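Lmo0651 protein (Listeria monocytogenes serovar 1/2a, PDB 6EP3) probably binds specific DNA sequences as a GntR-family transcription factor, controls expression of the Listeria agr system and mediates virulence. Local coordinates at residues N128-D131 against A132-F136; I137-L140 against I141-A144. All blocks are in the same frame, centred on the assembly; numbering follows the deposited sequence.

Contact 1 (N128-D131 against A132-F136). With EDO (1,2-ethanediol), chain L.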
ATOM      1  N   ASN B 128     -22.203   4.220   7.379  1.00 56.78           N
ATOM      2  CA  ASN B 128     -21.769   5.570   7.059  1.00 51.39           C
ATOM      3  C   ASN B 128     -20.910   6.157   8.169  1.00 54.89           C
ATOM      4  O   ASN B 128     -19.987   6.923   7.887  1.00 60.64           O
ATOM      5  CB  ASN B 128     -22.978   6.453   6.774  1.00 51.14           C
ATOM      6  CG  ASN B 128     -23.522   6.242   5.380  1.00 61.09           C
ATOM      7  OD1 ASN B 128     -22.762   6.120   4.420  1.00 62.99           O
ATOM      8  ND2 ASN B 128     -24.845   6.210   5.255  1.00 61.46           N
ATOM      9  N   TYR B 129     -21.162   5.784   9.428  1.00 53.78           N
ATOM     10  CA  TYR B 129     -20.301   6.246  10.512  1.00 57.82           C
ATOM     11  C   TYR B 129     -18.900   5.659  10.398  1.00 53.47           C
ATOM     12  O   TYR B 129     -17.909   6.361  10.629  1.00 59.15           O
ATOM     13  CB  TYR B 129     -20.916   5.901  11.869  1.00 58.47           C
ATOM     14  CG  TYR B 129     -20.032   6.308  13.023  1.00 53.40           C
ATOM     15  CD1 TYR B 129     -20.019   7.617  13.489  1.00 52.33           C
ATOM     16  CD2 TYR B 129     -19.195   5.386  13.635  1.00 49.55           C
ATOM     17  CE1 TYR B 129     -19.199   7.989  14.539  1.00 55.15           C
ATOM     18  CE2 TYR B 129     -18.370   5.749  14.679  1.00 47.06           C
ATOM     19  CZ  TYR B 129     -18.374   7.048  15.126  1.00 51.65           C
ATOM     20  OH  TYR B 129     -17.551   7.400  16.171  1.00 51.39           O
ATOM     21  N   PHE B 130     -18.800   4.367  10.078  1.00 51.03           N
ATOM     22  CA  PHE B 130     -17.498   3.750   9.837  1.00 48.73           C
ATOM     23  C   PHE B 130     -16.765   4.460   8.703  1.00 50.14           C
ATOM     24  O   PHE B 130     -15.583   4.815   8.830  1.00 58.58           O
ATOM     25  CB  PHE B 130     -17.688   2.265   9.515  1.00 52.43           C
ATOM     26  CG  PHE B 130     -16.517   1.389   9.889  1.00 56.75           C
ATOM     27  CD1 PHE B 130     -15.791   1.619  11.047  1.00 55.02           C
ATOM     28  CD2 PHE B 130     -16.163   0.314   9.088  1.00 57.75           C
ATOM     29  CE1 PHE B 130     -14.721   0.800  11.389  1.00 54.22           C
ATOM     30  CE2 PHE B 130     -15.096  -0.507   9.422  1.00 61.98           C
ATOM     31  CZ  PHE B 130     -14.375  -0.263  10.575  1.00 60.19           C
ATOM     32  N   ASP B 131     -17.466   4.693   7.588  1.00 46.53           N
ATOM     33  CA  ASP B 131     -16.858   5.388   6.457  1.00 53.39           C
ATOM     34  C   ASP B 131     -16.410   6.795   6.841  1.00 58.18           C
ATOM     35  O   ASP B 131     -15.343   7.248   6.420  1.00 59.31           O
ATOM     36  CB  ASP B 131     -17.846   5.452   5.292  1.00 57.90           C
ATOM     37  CG  ASP B 131     -18.101   4.099   4.666  1.00 73.87           C
ATOM     38  OD1 ASP B 131     -17.344   3.148   4.958  1.00 76.79           O
ATOM     39  OD2 ASP B 131     -19.077   3.986   3.893  1.00 83.31           O
ATOM     40  N   ALA B 132     -17.207   7.495   7.655  1.00 48.85           N
ATOM     41  CA  ALA B 132     -16.873   8.865   8.037  1.00 48.99           C
ATOM     42  C   ALA B 132     -15.675   8.908   8.979  1.00 46.80           C
ATOM     43  O   ALA B 132     -14.824   9.799   8.875  1.00 51.34           O
ATOM     44  CB  ALA B 132     -18.097   9.530   8.679  1.00 47.04           C
ATOM     45  N   HIS B 133     -15.605   7.961   9.916  1.00 50.74           N
ATOM     46  CA  HIS B 133     -14.420   7.801  10.751  1.00 53.96           C
ATOM     47  C   HIS B 133     -13.180   7.573   9.893  1.00 50.83           C
ATOM     48  O   HIS B 133     -12.123   8.188  10.117  1.00 49.71           O
ATOM     49  CB  HIS B 133     -14.664   6.637  11.718  1.00 55.12           C
ATOM     50  CG  HIS B 133     -13.485   6.272  12.561  1.00 57.65           C
ATOM     51  ND1 HIS B 133     -12.786   7.192  13.310  1.00 60.14           N
ATOM     52  CD2 HIS B 133     -12.893   5.075  12.786  1.00 52.57           C
ATOM     53  CE1 HIS B 133     -11.810   6.579  13.956  1.00 59.46           C
ATOM     54  NE2 HIS B 133     -11.852   5.294  13.653  1.00 57.91           N
ATOM     55  N   HIS B 134     -13.303   6.706   8.882  1.00 53.88           N
ATOM     56  CA  HIS B 134     -12.184   6.451   7.979  1.00 56.46           C
ATOM     57  C   HIS B 134     -11.801   7.704   7.199  1.00 61.46           C
ATOM     58  O   HIS B 134     -10.615   7.968   6.984  1.00 53.35           O
ATOM     59  CB  HIS B 134     -12.539   5.311   7.026  1.00 52.64           C
ATOM     60  CG  HIS B 134     -12.675   3.986   7.705  1.00 55.73           C
ATOM     61  ND1 HIS B 134     -13.201   2.878   7.074  1.00 53.98           N
ATOM     62  CD2 HIS B 134     -12.349   3.588   8.957  1.00 51.60           C
ATOM     63  CE1 HIS B 134     -13.197   1.856   7.912  1.00 61.44           C
ATOM     64  NE2 HIS B 134     -12.683   2.260   9.061  1.00 57.68           N
ATOM     65  N   ARG B 135     -12.791   8.494   6.773  1.00 55.95           N
ATOM     66  CA  ARG B 135     -12.493   9.707   6.011  1.00 58.05           C
ATOM     67  C   ARG B 135     -11.843  10.779   6.884  1.00 54.11           C
ATOM     68  O   ARG B 135     -10.986  11.529   6.408  1.00 58.73           O
ATOM     69  CB  ARG B 135     -13.761  10.254   5.356  1.00 67.49           C
ATOM     70  CG  ARG B 135     -14.406   9.317   4.339  1.00 75.48           C
ATOM     71  CD  ARG B 135     -14.454   9.936   2.954  1.00 78.29           C
ATOM     72  NE  ARG B 135     -15.554  10.886   2.810  1.00 81.78           N
ATOM     73  CZ  ARG B 135     -15.509  11.966   2.035  1.00 90.45           C
ATOM     74  NH1 ARG B 135     -14.419  12.238   1.331  1.00 93.77           N
ATOM     75  NH2 ARG B 135     -16.555  12.777   1.964  1.00 92.72           N
ATOM     76  N   PHE B 136     -12.223  10.853   8.159  1.00 49.60           N
ATOM     77  CA  PHE B 136     -11.521  11.725   9.099  1.00 50.70           C
ATOM     78  C   PHE B 136     -10.051  11.315   9.224  1.00 52.57           C
ATOM     79  O   PHE B 136      -9.137  12.158   9.178  1.00 46.74           O
ATOM     80  CB  PHE B 136     -12.224  11.680  10.458  1.00 44.99           C
ATOM     81  CG  PHE B 136     -11.553  12.497  11.521  1.00 45.22           C
ATOM     82  CD1 PHE B 136     -11.848  13.841  11.669  1.00 50.23           C
ATOM     83  CD2 PHE B 136     -10.628  11.922  12.377  1.00 50.21           C
ATOM     84  CE1 PHE B 136     -11.233  14.597  12.649  1.00 49.61           C
ATOM     85  CE2 PHE B 136     -10.001  12.676  13.358  1.00 48.64           C
ATOM     86  CZ  PHE B 136     -10.304  14.013  13.493  1.00 46.06           C
TER
HETATM   87  C1  EDO L 301      -9.814   2.812  12.779  1.00 59.04           C
HETATM   88  O1  EDO L 301     -10.623   2.713  13.955  1.00 60.49           O
HETATM   89  C2  EDO L 301      -9.904   1.500  12.009  1.00 66.65           C
HETATM   90  O2  EDO L 301     -11.276   1.245  11.682  1.00 58.82           O
HETATM   91  O   HOH W   1     -14.364   3.019   4.749  1.00 46.30           O
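Phe130 and His134, one helical turn apart, form the aromatic pair of this stretch. It is an edge-to-face contact: the CE1-NE2 edge of His134 is directed at one face of the Phe130 ring. The ring centroids are 4.1 Å apart and the planes stand at 55°. His134 CE1 lies 3.4 Å from Phe130 CE2, and NE2 sits over the same face toward its rim. Phe130 CG is turned away from its own backbone N (chi1 -152°), which brings the ring alongside the next turn. Val161 of helix 147-163 touches both side chains, and Phe157 stacks on His134.

The polar atoms of the imidazole are held on two sides. His134 ND1 is 2.6 Å from a water, which also donates to Asp131 OD1 at 3.0 Å. The water lies in the ring plane and ties the two side chains together, probably fixing the rotation of the imidazole. His134 NE2 is hydrogen-bonded to O2 of a 1,2-ethanediol at 3.1 Å. The other hydroxyl, O1, meets His133 NE2 at 2.9 Å, in the plane of that ring. Tyr80 also bonds the diol, which probably came from the crystallisation liquor.

Backbone bonds run from Ala132, His133, His134 and Arg135 N to the carbonyl oxygens four residues earlier. His133 N to Tyr129 O is the straightest, at 169°. Phe130 O, besides accepting from His134 N, lies 3.2 Å from His134 CG, over a face of the imidazole. On another side of the helix, Tyr129 OH bonds Asn180.

This is a regular alpha-helical i to i+4 stretch in the all-helical FCD domain. Its two neighbouring histidines line a small polar site occupied by the diol, consistent with a ligand pocket as in FCD relatives.

Contact 2 (I137-L140 against I141-A144)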
ATOM      1  N   ILE B 137      -9.806  10.014   9.386  1.00 54.26           N
ATOM      2  CA  ILE B 137      -8.422   9.539   9.447  1.00 51.66           C
ATOM      3  C   ILE B 137      -7.685   9.850   8.145  1.00 44.26           C
ATOM      4  O   ILE B 137      -6.513  10.254   8.152  1.00 51.97           O
ATOM      5  CB  ILE B 137      -8.390   8.039   9.784  1.00 52.14           C
ATOM      6  CG1 ILE B 137      -8.924   7.810  11.201  1.00 52.39           C
ATOM      7  CG2 ILE B 137      -6.981   7.487   9.641  1.00 44.59           C
ATOM      8  CD1 ILE B 137      -9.081   6.348  11.574  1.00 59.25           C
ATOM      9  N   LEU B 138      -8.370   9.700   7.009  1.00 46.28           N
ATOM     10  CA  LEU B 138      -7.743   9.960   5.715  1.00 53.43           C
ATOM     11  C   LEU B 138      -7.391  11.429   5.556  1.00 54.43           C
ATOM     12  O   LEU B 138      -6.380  11.765   4.939  1.00 47.97           O
ATOM     13  CB  LEU B 138      -8.670   9.529   4.578  1.00 46.10           C
ATOM     14  CG  LEU B 138      -8.838   8.036   4.294  1.00 49.35           C
ATOM     15  CD1 LEU B 138      -9.866   7.823   3.193  1.00 47.55           C
ATOM     16  CD2 LEU B 138      -7.513   7.400   3.927  1.00 42.82           C
ATOM     17  N   CYS B 139      -8.227  12.318   6.087  1.00 47.31           N
ATOM     18  CA  CYS B 139      -7.926  13.745   6.055  1.00 44.62           C
ATOM     19  C   CYS B 139      -6.685  14.052   6.887  1.00 41.71           C
ATOM     20  O   CYS B 139      -5.788  14.805   6.463  1.00 47.94           O
ATOM     21  CB  CYS B 139      -9.145  14.526   6.555  1.00 42.19           C
ATOM     22  SG  CYS B 139      -9.034  16.282   6.327  1.00 56.90           S
ATOM     23  N   LEU B 140      -6.621  13.472   8.088  1.00 44.20           N
ATOM     24  CA  LEU B 140      -5.408  13.585   8.893  1.00 51.94           C
ATOM     25  C   LEU B 140      -4.179  13.150   8.102  1.00 60.54           C
ATOM     26  O   LEU B 140      -3.146  13.830   8.109  1.00 59.26           O
ATOM     27  CB  LEU B 140      -5.534  12.735  10.156  1.00 54.03           C
ATOM     28  CG  LEU B 140      -6.402  13.298  11.275  1.00 55.17           C
ATOM     29  CD1 LEU B 140      -6.355  12.366  12.470  1.00 47.81           C
ATOM     30  CD2 LEU B 140      -5.924  14.686  11.653  1.00 58.57           C
ATOM     31  N   ILE B 141      -4.288  12.029   7.388  1.00 61.09           N
ATOM     32  CA  ILE B 141      -3.138  11.508   6.649  1.00 53.66           C
ATOM     33  C   ILE B 141      -2.819  12.392   5.449  1.00 60.42           C
ATOM     34  O   ILE B 141      -1.648  12.616   5.118  1.00 59.74           O
ATOM     35  CB  ILE B 141      -3.390  10.051   6.230  1.00 47.76           C
ATOM     36  CG1 ILE B 141      -3.528   9.181   7.475  1.00 48.86           C
ATOM     37  CG2 ILE B 141      -2.260   9.544   5.339  1.00 40.89           C
ATOM     38  CD1 ILE B 141      -3.668   7.726   7.183  1.00 51.71           C
ATOM     39  N   SER B 142      -3.850  12.910   4.783  1.00 55.56           N
ATOM     40  CA  SER B 142      -3.651  13.800   3.652  1.00 53.35           C
ATOM     41  C   SER B 142      -2.946  15.074   4.068  1.00 51.25           C
ATOM     42  O   SER B 142      -2.357  15.752   3.221  1.00 56.58           O
ATOM     43  CB  SER B 142      -4.993  14.152   3.013  1.00 46.96           C
ATOM     44  OG  SER B 142      -5.584  15.260   3.676  1.00 45.38           O
ATOM     45  N   PHE B 143      -2.995  15.411   5.357  1.00 53.49           N
ATOM     46  CA  PHE B 143      -2.204  16.548   5.817  1.00 55.61           C
ATOM     47  C   PHE B 143      -0.720  16.405   5.478  1.00 67.85           C
ATOM     48  O   PHE B 143      -0.002  17.411   5.454  1.00 71.57           O
ATOM     49  CB  PHE B 143      -2.385  16.753   7.322  1.00 55.26           C
ATOM     50  CG  PHE B 143      -3.734  17.309   7.700  1.00 52.24           C
ATOM     51  CD1 PHE B 143      -4.592  17.802   6.730  1.00 52.67           C
ATOM     52  CD2 PHE B 143      -4.137  17.344   9.025  1.00 60.12           C
ATOM     53  CE1 PHE B 143      -5.832  18.318   7.074  1.00 62.72           C
ATOM     54  CE2 PHE B 143      -5.368  17.856   9.376  1.00 62.46           C
ATOM     55  CZ  PHE B 143      -6.220  18.345   8.396  1.00 69.63           C
ATOM     56  N   ALA B 144      -0.238  15.189   5.206  1.00 61.11           N
ATOM     57  CA  ALA B 144       1.144  15.012   4.777  1.00 63.80           C
ATOM     58  C   ALA B 144       1.363  15.357   3.310  1.00 57.91           C
ATOM     59  O   ALA B 144       2.519  15.450   2.886  1.00 54.82           O
ATOM     60  CB  ALA B 144       1.610  13.573   5.023  1.00 61.87           C
TER
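Phe143 packs against Cys139 and Leu140 on the last turn of the helix. Its CE1 is 3.9 Å from Cys139 SG, and its CE2 is 3.9 Å from Leu140 CD2. The sulfur stands obliquely to the ring, 46° off the normal, in a Cys sulfur-aromatic contact. With chi1 at -72°, Phe143 CG lies beside its own backbone N, and the ring folds back over the preceding turn. Cys139 O lies 3.2 Å above one face, toward the rim. Leu190 of helix 173-192 touches Leu140 and Phe143.

Farther round the helix, Ile137 CG2 meets Ile141 CD1 at 4.1 Å. Val91 of helix 77-101 touches both isoleucines.

The polar edge begins with regular i to i+4 bonds from Ile141 N to Ile137 O and from Ser142 N to Leu138 O. Phe143 N makes two weak bonds, to Cys139 O and to Leu140 O. Ala144 N bonds Ile141 O at 2.9 Å. Ser142 OG donates to Cys139 O at 2.8 Å, so this carbonyl has two donors. Ala144 O receives a bond from Lys97.

The shift from i+4 to i+3 bonding is typical of the C-terminal turn of a helix, here in the FCD helical bundle.

Overall arrangement
Contacts 1 and 2 follow each other along helix 126-142, with their centres about 13 Å apart. Contact 1 (128-136) begins two residues into the helix and takes up its middle. Contact 2 (137-144) takes up the remainder and the turn that follows. Their segments adjoin in sequence, with no other touch between them. Both lie within the FCD domain and are largely buried. Helices 107-123, 147-163 and 173-192 touch both, so one helix joins the same neighbours at two levels. Helix 77-101 also touches the second. The diol bound by His133 and His134 also lies against Ile137, so the start of contact 2 lines the same site, while its other end closes the helix. Neither touches the other subunit.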